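Local coordinates for protein phthiocerol synthesis polyketide synthase type I PpsC (Mycobacterium tuberculosis, PDB 7AHB) that takes part in phthiocerol synthesis as a type I polyketide synthase, whose acyltransferase domain probably selects the extender unit and loads it onto the acyl carrier protein, at residues Arg56-Ala61 with His320-His325; Pro131-Gly136 with Ala309-Phe314; Ala177-Asp182 with Asp221-Gln226; Ile268-Ala273 with His301-His306; Ser326-Leu331 with Tyr340-Thr345. All blocks are in the same frame, centred on the assembly; numbering follows the deposited sequence.

In the fold
Four of the five contacts belong to the parallel-sheet part of the acyltransferase; interaction 3 lies in the small antiparallel subdomain, its centre about 23 Å from that of interaction 4. Interactions 3 and 4 are buried and almost wholly apolar, a few methyl groups setting the distance between strand and helix. Interactions 2 and 5 are half-buried: one mixes a histidine with a bridging water, the other aliphatic, tyrosine and serine groups, and their strands 313-316 and 341-343 are hydrogen-bonded neighbours. Interaction 1 is a surface meeting of loops, with the histidine ring held by a residue elsewhere. Interactions 1 and 5 share helix 324-334, and interactions 2 and 4 join through neighbouring strands 133-136 and 267-269.

Interaction 1 of 5, residues Arg56-Ala61 with His320-His325; sequences RGSQWA and HPLLTH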
# COMPACT_ATOMS: atom_id res chain seq x y z
N ARG A 56 1.16 4.30 -0.30
CA ARG A 56 1.49 5.68 -0.00
C ARG A 56 2.03 5.81 1.42
O ARG A 56 1.48 5.23 2.36
CB ARG A 56 0.27 6.59 -0.16
CG ARG A 56 -0.20 6.89 -1.59
CD ARG A 56 0.90 7.54 -2.47
NE ARG A 56 1.60 6.50 -3.25
CZ ARG A 56 1.04 5.76 -4.23
NH1 ARG A 56 -0.24 5.95 -4.55
NH2 ARG A 56 1.75 4.81 -4.88
N GLY A 57 3.10 6.59 1.57
CA GLY A 57 3.57 6.96 2.89
C GLY A 57 2.68 8.04 3.46
O GLY A 57 2.36 9.02 2.78
N SER A 58 2.26 7.86 4.72
CA SER A 58 1.29 8.77 5.33
C SER A 58 1.73 9.13 6.74
O SER A 58 0.91 9.21 7.66
CB SER A 58 -0.10 8.15 5.34
OG SER A 58 -0.33 7.39 4.17
N GLN A 59 3.03 9.33 6.93
CA GLN A 59 3.54 9.67 8.25
C GLN A 59 2.82 10.89 8.81
O GLN A 59 2.53 11.86 8.10
CB GLN A 59 5.04 9.95 8.16
CG GLN A 59 5.39 11.15 7.28
CD GLN A 59 6.89 11.28 7.08
OE1 GLN A 59 7.69 11.12 8.04
NE2 GLN A 59 7.30 11.52 5.83
N TRP A 60 2.52 10.83 10.11
CA TRP A 60 2.02 11.98 10.84
C TRP A 60 2.83 12.15 12.11
O TRP A 60 3.39 11.17 12.63
CB TRP A 60 0.51 11.86 11.17
CG TRP A 60 0.10 10.54 11.72
CD1 TRP A 60 -0.35 9.47 11.01
CD2 TRP A 60 0.06 10.16 13.09
NE1 TRP A 60 -0.65 8.44 11.86
CE2 TRP A 60 -0.42 8.84 13.15
CE3 TRP A 60 0.38 10.81 14.29
CZ2 TRP A 60 -0.57 8.15 14.35
CZ3 TRP A 60 0.23 10.13 15.48
CH2 TRP A 60 -0.22 8.81 15.50
N ALA A 61 2.87 13.39 12.60
CA ALA A 61 3.71 13.78 13.72
C ALA A 61 3.46 12.91 14.93
O ALA A 61 2.37 12.95 15.52
CB ALA A 61 3.44 15.25 14.07
N HIS A 320 -2.64 6.02 8.16
CA HIS A 320 -3.81 6.86 8.01
C HIS A 320 -4.63 6.30 6.85
O HIS A 320 -4.05 6.05 5.78
CB HIS A 320 -3.44 8.32 7.73
CG HIS A 320 -4.63 9.21 7.53
ND1 HIS A 320 -5.41 9.66 8.57
CD2 HIS A 320 -5.19 9.71 6.40
CE1 HIS A 320 -6.40 10.40 8.10
NE2 HIS A 320 -6.28 10.45 6.78
N PRO A 321 -5.94 6.11 7.03
CA PRO A 321 -6.71 5.39 6.01
C PRO A 321 -6.94 6.24 4.77
O PRO A 321 -7.64 7.25 4.83
CB PRO A 321 -8.03 5.06 6.71
CG PRO A 321 -7.91 5.60 8.13
CD PRO A 321 -6.79 6.63 8.12
N LEU A 322 -6.35 5.85 3.64
CA LEU A 322 -6.61 6.56 2.40
C LEU A 322 -7.35 5.71 1.37
O LEU A 322 -7.80 6.26 0.36
CB LEU A 322 -5.30 7.06 1.79
CG LEU A 322 -4.58 8.17 2.59
CD1 LEU A 322 -3.17 8.36 1.98
CD2 LEU A 322 -5.35 9.49 2.62
N LEU A 323 -7.49 4.40 1.60
CA LEU A 323 -8.13 3.52 0.62
C LEU A 323 -9.52 3.04 1.03
O LEU A 323 -10.21 2.41 0.21
CB LEU A 323 -7.25 2.31 0.36
CG LEU A 323 -5.81 2.58 -0.04
CD1 LEU A 323 -5.04 1.28 -0.15
CD2 LEU A 323 -5.78 3.36 -1.33
N THR A 324 -9.95 3.30 2.26
CA THR A 324 -11.18 2.69 2.73
C THR A 324 -12.40 3.19 1.96
O THR A 324 -13.34 2.42 1.73
CB THR A 324 -11.33 2.93 4.24
OG1 THR A 324 -11.18 4.32 4.52
CG2 THR A 324 -10.26 2.15 5.01
N HIS A 325 -12.39 4.45 1.51
CA HIS A 325 -13.50 4.92 0.69
C HIS A 325 -13.52 4.24 -0.68
O HIS A 325 -14.59 3.87 -1.18
CB HIS A 325 -13.42 6.44 0.51
CG HIS A 325 -14.43 6.98 -0.46
ND1 HIS A 325 -15.79 6.95 -0.23
CD2 HIS A 325 -14.27 7.55 -1.69
CE1 HIS A 325 -16.43 7.49 -1.25
NE2 HIS A 325 -15.53 7.86 -2.15
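Ser58 points its short side chain at two residues of the facing loop, His320 and Leu322. The two loops leave the C-terminal ends of neighbouring parallel strands, 49-53 and 313-316, in the alpha/beta-hydrolase-like core of the acyltransferase. This is a surface contact in which small groups do the touching. Ser58 CB lies 4.1 Å from His320 CB, and there the histidine's share ends: its CG stands anti to the backbone N (chi1 178°), which carries the imidazole away from Ser58. The ring packs against its own loop instead, with Pro321 CD 3.3 Å above the plane near the rim of one face and Leu322 CD2 in plane at the edge, while ND1 is hydrogen-bonded to the backbone N of Arg348. The loop's backbone is fixed by Glu316, whose carboxylate takes the N-H groups of Leu322 and Leu323. Arg56 approaches Leu322 CD1 with its CB alone, and its guanidinium turns the other way, its side chain touching Ser138 of a GxSxG sequence consistent with the family's nucleophile elbow. Ser58 OG makes a weak hydrogen bond of 3.3 Å to Arg56 O, and Ser58 OG also rests 3.7 Å from the Leu322 CD1 methyl.

Interaction 2 of 5, residues Pro131-Gly136 with Ala309-Phe314; sequences PDAVIG and ADHHTF
A partly buried contact, part van der Waals and part water-mediated, joins the N-terminal approaches to strands 133-136 and 313-316 of the parallel sheet, centred on the imidazole of His311 against Asp132 and Ala133. The ring arrives with its CD2-NE2 side leading. Asp132 CB sits at the ring edge, near its plane, 4.2 Å from His311 CD2, whereas the methyl of Ala133 comes in obliquely, its CB 4.1 Å from NE2. A water in the plane of the ring completes the meeting: it donates to Asp132 O at 3.0 Å and lies 2.8 Å from His311 NE2. The other ring nitrogen, ND1, is hydrogen-bonded to Ala307 O near the end of helix 300-308, and both nitrogens are thus engaged, which should hold the rotation of the ring. The Asp132 carboxylate is not drawn to the histidine; OD2 bonds to the backbone N of Thr49 and remains 5.4 Å from His311 NE2. Strand 49-53 runs between the two strands joined here, its Val50 touching His311, Ile135 and Phe314. Helix 300-308 covers this side of the sheet, Ile304 and Ala307 packing on both Ile135 and Phe314.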
# COMPACT_ATOMS: atom_id res chain seq x y z
N PRO A 131 -4.88 -12.06 8.63
CA PRO A 131 -5.57 -12.06 7.33
C PRO A 131 -5.77 -13.46 6.76
O PRO A 131 -4.89 -14.31 6.84
CB PRO A 131 -4.64 -11.23 6.43
CG PRO A 131 -3.25 -11.48 7.01
CD PRO A 131 -3.45 -11.76 8.52
N ASP A 132 -6.93 -13.67 6.16
CA ASP A 132 -7.15 -14.85 5.33
C ASP A 132 -6.60 -14.65 3.92
O ASP A 132 -6.32 -15.63 3.23
CB ASP A 132 -8.64 -15.18 5.25
CG ASP A 132 -9.28 -15.31 6.61
OD1 ASP A 132 -8.88 -16.20 7.39
OD2 ASP A 132 -10.19 -14.51 6.91
N ALA A 133 -6.47 -13.40 3.47
CA ALA A 133 -5.93 -13.04 2.17
C ALA A 133 -5.36 -11.64 2.32
O ALA A 133 -5.77 -10.88 3.20
CB ALA A 133 -6.97 -13.08 1.05
N VAL A 134 -4.40 -11.31 1.47
CA VAL A 134 -3.80 -9.98 1.50
C VAL A 134 -3.84 -9.37 0.10
O VAL A 134 -3.81 -10.07 -0.92
CB VAL A 134 -2.34 -9.98 2.04
CG1 VAL A 134 -2.27 -10.60 3.41
CG2 VAL A 134 -1.41 -10.70 1.07
N ILE A 135 -3.91 -8.04 0.06
CA ILE A 135 -3.87 -7.28 -1.18
C ILE A 135 -2.83 -6.19 -1.00
O ILE A 135 -2.86 -5.49 0.02
CB ILE A 135 -5.23 -6.65 -1.51
CG1 ILE A 135 -6.20 -7.71 -1.98
CG2 ILE A 135 -5.07 -5.59 -2.60
CD1 ILE A 135 -7.64 -7.21 -2.10
N GLY A 136 -1.88 -6.10 -1.94
CA GLY A 136 -0.93 -5.01 -1.97
C GLY A 136 -1.23 -3.98 -3.05
O GLY A 136 -1.36 -4.31 -4.22
N ALA A 309 -15.88 -11.15 -3.00
CA ALA A 309 -16.79 -12.25 -3.31
C ALA A 309 -17.06 -13.07 -2.06
O ALA A 309 -18.21 -13.39 -1.75
CB ALA A 309 -16.20 -13.12 -4.42
N ASP A 310 -16.01 -13.42 -1.31
CA ASP A 310 -16.15 -14.29 -0.15
C ASP A 310 -15.44 -13.80 1.10
O ASP A 310 -15.35 -14.54 2.08
CB ASP A 310 -15.62 -15.68 -0.51
CG ASP A 310 -16.50 -16.37 -1.54
OD1 ASP A 310 -17.70 -16.53 -1.25
OD2 ASP A 310 -16.00 -16.72 -2.62
N HIS A 311 -14.93 -12.58 1.11
CA HIS A 311 -14.34 -11.95 2.28
C HIS A 311 -15.11 -10.67 2.58
O HIS A 311 -15.42 -9.89 1.67
CB HIS A 311 -12.87 -11.64 2.07
CG HIS A 311 -12.05 -12.82 1.68
ND1 HIS A 311 -11.94 -13.24 0.37
CD2 HIS A 311 -11.31 -13.67 2.42
CE1 HIS A 311 -11.15 -14.30 0.32
NE2 HIS A 311 -10.77 -14.59 1.56
N HIS A 312 -15.42 -10.45 3.85
CA HIS A 312 -16.30 -9.35 4.22
C HIS A 312 -15.66 -8.29 5.10
O HIS A 312 -16.25 -7.21 5.23
CB HIS A 312 -17.54 -9.91 4.94
CG HIS A 312 -18.42 -10.70 4.05
ND1 HIS A 312 -18.13 -12.00 3.68
CD2 HIS A 312 -19.58 -10.38 3.43
CE1 HIS A 312 -19.08 -12.44 2.88
NE2 HIS A 312 -19.96 -11.48 2.70
N THR A 313 -14.50 -8.55 5.68
CA THR A 313 -13.80 -7.54 6.48
C THR A 313 -12.51 -7.16 5.78
O THR A 313 -11.66 -8.02 5.53
CB THR A 313 -13.52 -8.04 7.89
OG1 THR A 313 -14.76 -8.29 8.55
CG2 THR A 313 -12.72 -7.00 8.67
N PHE A 314 -12.38 -5.87 5.45
CA PHE A 314 -11.18 -5.30 4.85
C PHE A 314 -10.55 -4.34 5.85
O PHE A 314 -11.22 -3.43 6.35
CB PHE A 314 -11.52 -4.59 3.55
CG PHE A 314 -11.95 -5.53 2.45
CD1 PHE A 314 -13.19 -6.12 2.48
CD2 PHE A 314 -11.10 -5.82 1.40
CE1 PHE A 314 -13.58 -6.99 1.48
CE2 PHE A 314 -11.49 -6.69 0.40
CZ PHE A 314 -12.74 -7.27 0.45
O HOH W 1 -8.73 -16.48 1.58

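Interaction 3 of 5, residues Ala177-Asp182 with Asp221-Gln226; sequences ALLELD and DKVRQQ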
# COMPACT_ATOMS: atom_id res chain seq x y z
N ALA A 177 -2.08 11.97 -9.63
CA ALA A 177 -3.28 12.70 -9.28
C ALA A 177 -4.46 11.74 -9.22
O ALA A 177 -4.60 10.87 -10.09
CB ALA A 177 -3.58 13.81 -10.29
N LEU A 178 -5.31 11.92 -8.21
CA LEU A 178 -6.53 11.15 -8.08
C LEU A 178 -7.66 11.92 -8.74
O LEU A 178 -7.87 13.10 -8.44
CB LEU A 178 -6.85 10.90 -6.61
CG LEU A 178 -8.11 10.08 -6.28
CD1 LEU A 178 -7.99 8.64 -6.68
CD2 LEU A 178 -8.39 10.19 -4.77
N LEU A 179 -8.39 11.26 -9.64
CA LEU A 179 -9.46 11.90 -10.40
C LEU A 179 -10.79 11.19 -10.15
O LEU A 179 -10.83 9.97 -10.02
CB LEU A 179 -9.16 11.87 -11.90
CG LEU A 179 -7.73 12.01 -12.37
CD1 LEU A 179 -7.65 11.81 -13.89
CD2 LEU A 179 -7.18 13.37 -11.98
N GLU A 180 -11.87 11.97 -10.08
CA GLU A 180 -13.21 11.41 -9.94
C GLU A 180 -13.73 11.02 -11.33
O GLU A 180 -14.72 11.55 -11.82
CB GLU A 180 -14.13 12.40 -9.25
CG GLU A 180 -15.52 11.83 -8.97
CD GLU A 180 -16.50 12.87 -8.48
OE1 GLU A 180 -16.18 14.09 -8.50
OE2 GLU A 180 -17.63 12.48 -8.09
N LEU A 181 -12.99 10.13 -11.98
CA LEU A 181 -13.35 9.58 -13.27
C LEU A 181 -13.11 8.08 -13.24
O LEU A 181 -12.23 7.60 -12.53
CB LEU A 181 -12.53 10.19 -14.40
CG LEU A 181 -12.68 11.69 -14.64
CD1 LEU A 181 -11.62 12.18 -15.63
CD2 LEU A 181 -14.08 12.01 -15.12
N ASP A 182 -13.92 7.33 -14.02
CA ASP A 182 -13.70 5.90 -14.16
C ASP A 182 -12.54 5.69 -15.12
O ASP A 182 -11.95 6.64 -15.64
CB ASP A 182 -14.99 5.20 -14.59
CG ASP A 182 -15.46 5.57 -16.00
OD1 ASP A 182 -14.68 6.05 -16.83
OD2 ASP A 182 -16.66 5.30 -16.28
N ASP A 221 -6.40 20.53 -13.58
CA ASP A 221 -7.19 21.72 -13.87
C ASP A 221 -8.31 21.39 -14.85
O ASP A 221 -9.46 21.80 -14.65
CB ASP A 221 -6.31 22.83 -14.42
CG ASP A 221 -7.08 24.13 -14.57
OD1 ASP A 221 -7.46 24.73 -13.54
OD2 ASP A 221 -7.36 24.51 -15.73
N LYS A 222 -8.01 20.63 -15.90
CA LYS A 222 -9.04 20.31 -16.89
C LYS A 222 -10.20 19.55 -16.24
O LYS A 222 -11.37 19.87 -16.49
CB LYS A 222 -8.44 19.51 -18.04
CG LYS A 222 -9.43 19.25 -19.18
CD LYS A 222 -8.73 18.72 -20.43
CE LYS A 222 -8.45 19.82 -21.44
NZ LYS A 222 -9.65 20.13 -22.27
N VAL A 223 -9.90 18.58 -15.39
CA VAL A 223 -10.95 17.84 -14.71
C VAL A 223 -11.80 18.77 -13.86
O VAL A 223 -13.03 18.67 -13.86
CB VAL A 223 -10.36 16.70 -13.86
CG1 VAL A 223 -11.45 16.06 -13.02
CG2 VAL A 223 -9.65 15.68 -14.76
N ARG A 224 -11.16 19.70 -13.15
CA ARG A 224 -11.92 20.64 -12.34
C ARG A 224 -12.74 21.58 -13.21
O ARG A 224 -13.90 21.87 -12.90
CB ARG A 224 -10.97 21.44 -11.45
CG ARG A 224 -10.37 20.61 -10.36
CD ARG A 224 -9.36 21.43 -9.54
NE ARG A 224 -8.84 20.63 -8.44
CZ ARG A 224 -7.92 21.06 -7.59
NH1 ARG A 224 -7.42 22.28 -7.72
NH2 ARG A 224 -7.51 20.26 -6.62
N GLN A 225 -12.17 22.09 -14.30
CA GLN A 225 -12.90 23.00 -15.17
C GLN A 225 -14.04 22.30 -15.91
O GLN A 225 -14.99 22.96 -16.32
CB GLN A 225 -11.93 23.62 -16.17
CG GLN A 225 -10.89 24.52 -15.51
CD GLN A 225 -11.51 25.72 -14.83
OE1 GLN A 225 -12.43 26.35 -15.37
NE2 GLN A 225 -11.01 26.06 -13.64
N GLN A 226 -13.97 21.00 -16.09
CA GLN A 226 -15.07 20.23 -16.65
C GLN A 226 -16.03 19.74 -15.57
O GLN A 226 -16.76 18.76 -15.80
CB GLN A 226 -14.50 19.07 -17.47
CG GLN A 226 -13.73 19.57 -18.70
CD GLN A 226 -13.05 18.47 -19.49
OE1 GLN A 226 -12.80 17.37 -18.98
NE2 GLN A 226 -12.74 18.76 -20.77
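The CA atoms of Leu179 and Val223 lie 7.5 Å apart where strand 175-179 ends beside the last turn of helix 213-225, and an inverse gamma turn centred on Glu180, with a weak 2.9 Å bond from Leu181 N to Leu179 O, bends the chain away. The setting is the small ferredoxin-like subdomain, a beta-alpha-beta-beta-alpha-beta arrangement of two helices packed on a four-stranded antiparallel sheet. Across the turn, Leu179 and Leu181 both bear on the same helix residue. Val223 points from the helix toward them, and with CG1 anti to its backbone N (chi1 172°) it is the CG2 branch that receives both leucines. Leu189 of helix 183-189 touches all three side chains and thereby ties the second helix into this small apolar cluster. Leu181 and Val223 reach toward each other tip to tip, CD1 to CG2 at 4.1 Å, while Leu179 CD2 closes on the same CG2 methyl at 4.4 Å.

Interaction 4 of 5, residues Ile268-Ala273 with His301-His306; sequences ISTTYA and HQAIAH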
# COMPACT_ATOMS: atom_id res chain seq x y z
N ILE A 268 -3.66 -11.60 -3.60
CA ILE A 268 -4.25 -11.10 -4.84
C ILE A 268 -3.36 -9.96 -5.31
O ILE A 268 -3.34 -8.88 -4.71
CB ILE A 268 -5.69 -10.65 -4.61
CG1 ILE A 268 -6.55 -11.85 -4.17
CG2 ILE A 268 -6.28 -10.03 -5.90
CD1 ILE A 268 -7.82 -11.45 -3.49
N SER A 269 -2.60 -10.20 -6.37
CA SER A 269 -1.65 -9.22 -6.86
C SER A 269 -2.37 -8.12 -7.66
O SER A 269 -3.27 -8.39 -8.46
CB SER A 269 -0.61 -9.90 -7.76
OG SER A 269 0.26 -8.92 -8.36
N THR A 270 -1.99 -6.88 -7.41
CA THR A 270 -2.50 -5.76 -8.19
C THR A 270 -1.57 -5.43 -9.36
O THR A 270 -1.79 -4.45 -10.09
CB THR A 270 -2.69 -4.55 -7.29
OG1 THR A 270 -1.43 -4.20 -6.69
CG2 THR A 270 -3.75 -4.84 -6.22
N THR A 271 -0.55 -6.26 -9.57
CA THR A 271 0.47 -5.99 -10.57
C THR A 271 0.02 -6.41 -11.96
O THR A 271 0.41 -5.78 -12.95
CB THR A 271 1.77 -6.70 -10.19
OG1 THR A 271 2.34 -6.06 -9.04
CG2 THR A 271 2.76 -6.68 -11.35
N TYR A 272 -0.83 -7.42 -12.04
CA TYR A 272 -1.18 -8.05 -13.30
C TYR A 272 -2.68 -7.92 -13.55
O TYR A 272 -3.48 -7.92 -12.61
CB TYR A 272 -0.79 -9.55 -13.33
CG TYR A 272 0.65 -9.81 -12.98
CD1 TYR A 272 1.66 -9.62 -13.91
CD2 TYR A 272 1.00 -10.28 -11.72
CE1 TYR A 272 2.98 -9.86 -13.60
CE2 TYR A 272 2.34 -10.52 -11.39
CZ TYR A 272 3.31 -10.30 -12.33
OH TYR A 272 4.62 -10.54 -12.01
N ALA A 273 -3.05 -7.88 -14.83
CA ALA A 273 -4.47 -7.83 -15.17
C ALA A 273 -5.22 -9.03 -14.61
O ALA A 273 -6.38 -8.90 -14.19
CB ALA A 273 -4.63 -7.75 -16.68
N HIS A 301 -8.94 -1.72 -7.87
CA HIS A 301 -10.37 -1.95 -8.04
C HIS A 301 -10.67 -3.43 -8.26
O HIS A 301 -11.52 -4.01 -7.57
CB HIS A 301 -10.85 -1.07 -9.20
CG HIS A 301 -12.17 -1.45 -9.78
ND1 HIS A 301 -12.57 -1.02 -11.03
CD2 HIS A 301 -13.19 -2.19 -9.30
CE1 HIS A 301 -13.78 -1.48 -11.29
NE2 HIS A 301 -14.18 -2.21 -10.26
N GLN A 302 -9.95 -4.06 -9.18
CA GLN A 302 -10.27 -5.44 -9.54
C GLN A 302 -9.87 -6.41 -8.43
O GLN A 302 -10.57 -7.40 -8.17
CB GLN A 302 -9.56 -5.79 -10.85
CG GLN A 302 -9.97 -4.91 -12.05
CD GLN A 302 -9.04 -3.68 -12.31
OE1 GLN A 302 -8.33 -3.20 -11.42
NE2 GLN A 302 -9.06 -3.19 -13.56
N ALA A 303 -8.77 -6.15 -7.75
CA ALA A 303 -8.37 -7.01 -6.64
C ALA A 303 -9.38 -6.96 -5.49
O ALA A 303 -9.73 -8.00 -4.91
CB ALA A 303 -6.97 -6.61 -6.14
N ILE A 304 -9.87 -5.77 -5.15
CA ILE A 304 -10.86 -5.67 -4.08
C ILE A 304 -12.15 -6.39 -4.48
O ILE A 304 -12.74 -7.13 -3.70
CB ILE A 304 -11.12 -4.19 -3.73
CG1 ILE A 304 -9.88 -3.57 -3.05
CG2 ILE A 304 -12.35 -4.07 -2.84
CD1 ILE A 304 -9.54 -4.18 -1.71
N ALA A 305 -12.62 -6.15 -5.71
CA ALA A 305 -13.82 -6.82 -6.19
C ALA A 305 -13.68 -8.33 -6.07
O ALA A 305 -14.58 -9.02 -5.57
CB ALA A 305 -14.09 -6.40 -7.65
N HIS A 306 -12.56 -8.87 -6.53
CA HIS A 306 -12.33 -10.31 -6.43
C HIS A 306 -12.43 -10.77 -4.98
O HIS A 306 -13.07 -11.78 -4.68
CB HIS A 306 -10.95 -10.66 -7.01
CG HIS A 306 -10.80 -12.12 -7.36
ND1 HIS A 306 -10.56 -13.10 -6.42
CD2 HIS A 306 -10.87 -12.75 -8.56
CE1 HIS A 306 -10.51 -14.28 -7.02
NE2 HIS A 306 -10.70 -14.10 -8.31
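Two branched side chains, Ile268 and Thr270, are turned so that each sets a methyl on Ala303 of helix 300-308. In Ile268 the CG2 branch stands anti to the backbone N while CG1 lies beside it (chi1 -63°); CG2 thus meets Ala303 CB at 3.5 Å, tighter than usual van der Waals contact. Thr270 has OG1 between its backbone N and carbonyl carbon (chi1 60°), which leaves CG2 to approach the same Ala303 CB at 3.7 Å while the hydroxyl turns to a hydrogen bond with Gly136 O. The small alanine thus receives two methyls at once, and the helix can lie close to the strand. Farther along the helix, Ile268 CD1 nears the His306 ring obliquely, 4.3 Å from ND1. At the end of the strand, Ser269 OG accepts from Thr271 N at 3.0 Å in an ST turn with a N-H...O angle of 159°. That hydroxyl and the Thr271 hydroxyl also bond to Glu141 OE2, while OE1 of the same carboxylate takes Thr270 N. Ile135 of the adjacent strand 133-136 touches Ile268, Thr270 and Ala303. Such a helix seated on the edge strand of a parallel sheet is alpha/beta layer packing, here beside the probable nucleophile elbow.

Interaction 5 of 5, residues Ser326-Leu331 with Tyr340-Thr345; sequences SISDTL and YLSIGT. With SCN (thiocyanate ion), chain N.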
# COMPACT_ATOMS: atom_id res chain seq x y z
N SER A 326 -12.35 4.09 -1.31
CA SER A 326 -12.28 3.38 -2.59
C SER A 326 -12.68 1.92 -2.44
O SER A 326 -13.36 1.36 -3.31
CB SER A 326 -10.87 3.48 -3.18
OG SER A 326 -10.55 4.82 -3.51
N ILE A 327 -12.26 1.29 -1.35
CA ILE A 327 -12.68 -0.08 -1.08
C ILE A 327 -14.21 -0.15 -1.02
O ILE A 327 -14.85 -0.97 -1.69
CB ILE A 327 -12.04 -0.59 0.23
CG1 ILE A 327 -10.53 -0.77 0.03
CG2 ILE A 327 -12.68 -1.91 0.67
CD1 ILE A 327 -9.75 -0.98 1.30
N SER A 328 -14.81 0.71 -0.21
CA SER A 328 -16.26 0.69 -0.09
C SER A 328 -16.93 0.97 -1.43
O SER A 328 -17.94 0.34 -1.77
CB SER A 328 -16.71 1.70 0.96
OG SER A 328 -16.29 1.29 2.25
N ASP A 329 -16.40 1.92 -2.21
CA ASP A 329 -16.98 2.18 -3.52
C ASP A 329 -16.98 0.92 -4.39
O ASP A 329 -17.99 0.61 -5.04
CB ASP A 329 -16.22 3.30 -4.23
CG ASP A 329 -16.62 4.67 -3.72
OD1 ASP A 329 -17.61 4.77 -2.96
OD2 ASP A 329 -15.92 5.65 -4.08
N THR A 330 -15.87 0.19 -4.40
CA THR A 330 -15.80 -1.04 -5.19
C THR A 330 -16.79 -2.07 -4.68
O THR A 330 -17.54 -2.66 -5.46
CB THR A 330 -14.38 -1.59 -5.16
OG1 THR A 330 -13.55 -0.75 -5.95
CG2 THR A 330 -14.32 -3.02 -5.69
N LEU A 331 -16.80 -2.30 -3.37
CA LEU A 331 -17.68 -3.33 -2.82
C LEU A 331 -19.15 -2.99 -3.07
O LEU A 331 -19.96 -3.88 -3.35
CB LEU A 331 -17.42 -3.49 -1.32
CG LEU A 331 -16.04 -4.02 -0.96
CD1 LEU A 331 -15.82 -3.98 0.53
CD2 LEU A 331 -15.84 -5.44 -1.49
N TYR A 340 -20.60 -5.90 5.05
CA TYR A 340 -19.17 -5.67 4.91
C TYR A 340 -18.68 -4.60 5.88
O TYR A 340 -19.46 -3.80 6.41
CB TYR A 340 -18.81 -5.24 3.47
CG TYR A 340 -18.95 -6.36 2.46
CD1 TYR A 340 -20.20 -6.76 2.01
CD2 TYR A 340 -17.83 -7.00 1.94
CE1 TYR A 340 -20.33 -7.76 1.08
CE2 TYR A 340 -17.95 -8.02 1.01
CZ TYR A 340 -19.20 -8.39 0.59
OH TYR A 340 -19.34 -9.41 -0.34
N LEU A 341 -17.37 -4.58 6.08
CA LEU A 341 -16.70 -3.68 7.00
C LEU A 341 -15.39 -3.28 6.33
O LEU A 341 -14.61 -4.15 5.94
CB LEU A 341 -16.44 -4.37 8.34
CG LEU A 341 -15.88 -3.54 9.50
CD1 LEU A 341 -16.91 -2.55 10.00
CD2 LEU A 341 -15.40 -4.47 10.60
N SER A 342 -15.17 -1.98 6.17
CA SER A 342 -13.93 -1.46 5.61
C SER A 342 -13.35 -0.44 6.58
O SER A 342 -13.91 0.65 6.73
CB SER A 342 -14.15 -0.82 4.24
OG SER A 342 -12.93 -0.35 3.69
N ILE A 343 -12.24 -0.79 7.22
CA ILE A 343 -11.66 0.02 8.29
C ILE A 343 -10.15 0.14 8.11
O ILE A 343 -9.53 -0.59 7.34
CB ILE A 343 -11.98 -0.53 9.69
CG1 ILE A 343 -11.45 -1.96 9.85
CG2 ILE A 343 -13.47 -0.50 9.96
CD1 ILE A 343 -11.18 -2.34 11.31
N GLY A 344 -9.56 1.06 8.87
CA GLY A 344 -8.13 1.23 8.90
C GLY A 344 -7.52 0.75 10.20
O GLY A 344 -8.17 0.13 11.04
N THR A 345 -6.23 1.08 10.36
CA THR A 345 -5.46 0.71 11.54
C THR A 345 -5.16 1.91 12.41
O THR A 345 -5.67 2.00 13.53
CB THR A 345 -4.15 0.02 11.11
OG1 THR A 345 -4.45 -1.14 10.32
CG2 THR A 345 -3.34 -0.42 12.32
S SCN N . -5.45 5.03 -5.11
C SCN N . -7.02 5.15 -4.21
N SCN N . -8.00 5.22 -3.64
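The flat group here is the Tyr340 ring, which Leu331 approaches obliquely from helix 324-334. Leu331 CD1 lies 3.9 Å from Tyr340 CD2 and its second methyl, CD2, is 4.2 Å from Tyr340 CE2, so both methyls of the leucine meet the CD2-CE2 side of the ring. Elsewhere the ring meets that of His312, their planes at about 35°, and the phenol OH is hydrogen-bonded to Gly308 O, which pins the far end. One helical turn back, the contact changes character. Ser342 carries OG anti to its backbone N (chi1 -178°), and this points the hydroxyl at the helix, where it rests 3.4 Å from Ile327 CG2. Ser328 OG comes within 3.6 Å of Ser342 CB, but bonds to Thr324 O of its own helix; the same carbonyl has a weak hydrogen bond with Ser342 OG. Ile327 and Leu331 also touch Phe314 of the neighbouring strand 313-316. On another side of the helix, Ser326 OG donates a 2.6 Å hydrogen bond to the nitrogen of a thiocyanate ion, probably from the crystallisation liquor. Strand 313-316, helix 324-334 and strand 341-343 make up a beta-alpha-beta crossover, and this contact packs its helix on the outermost strand of the parallel sheet.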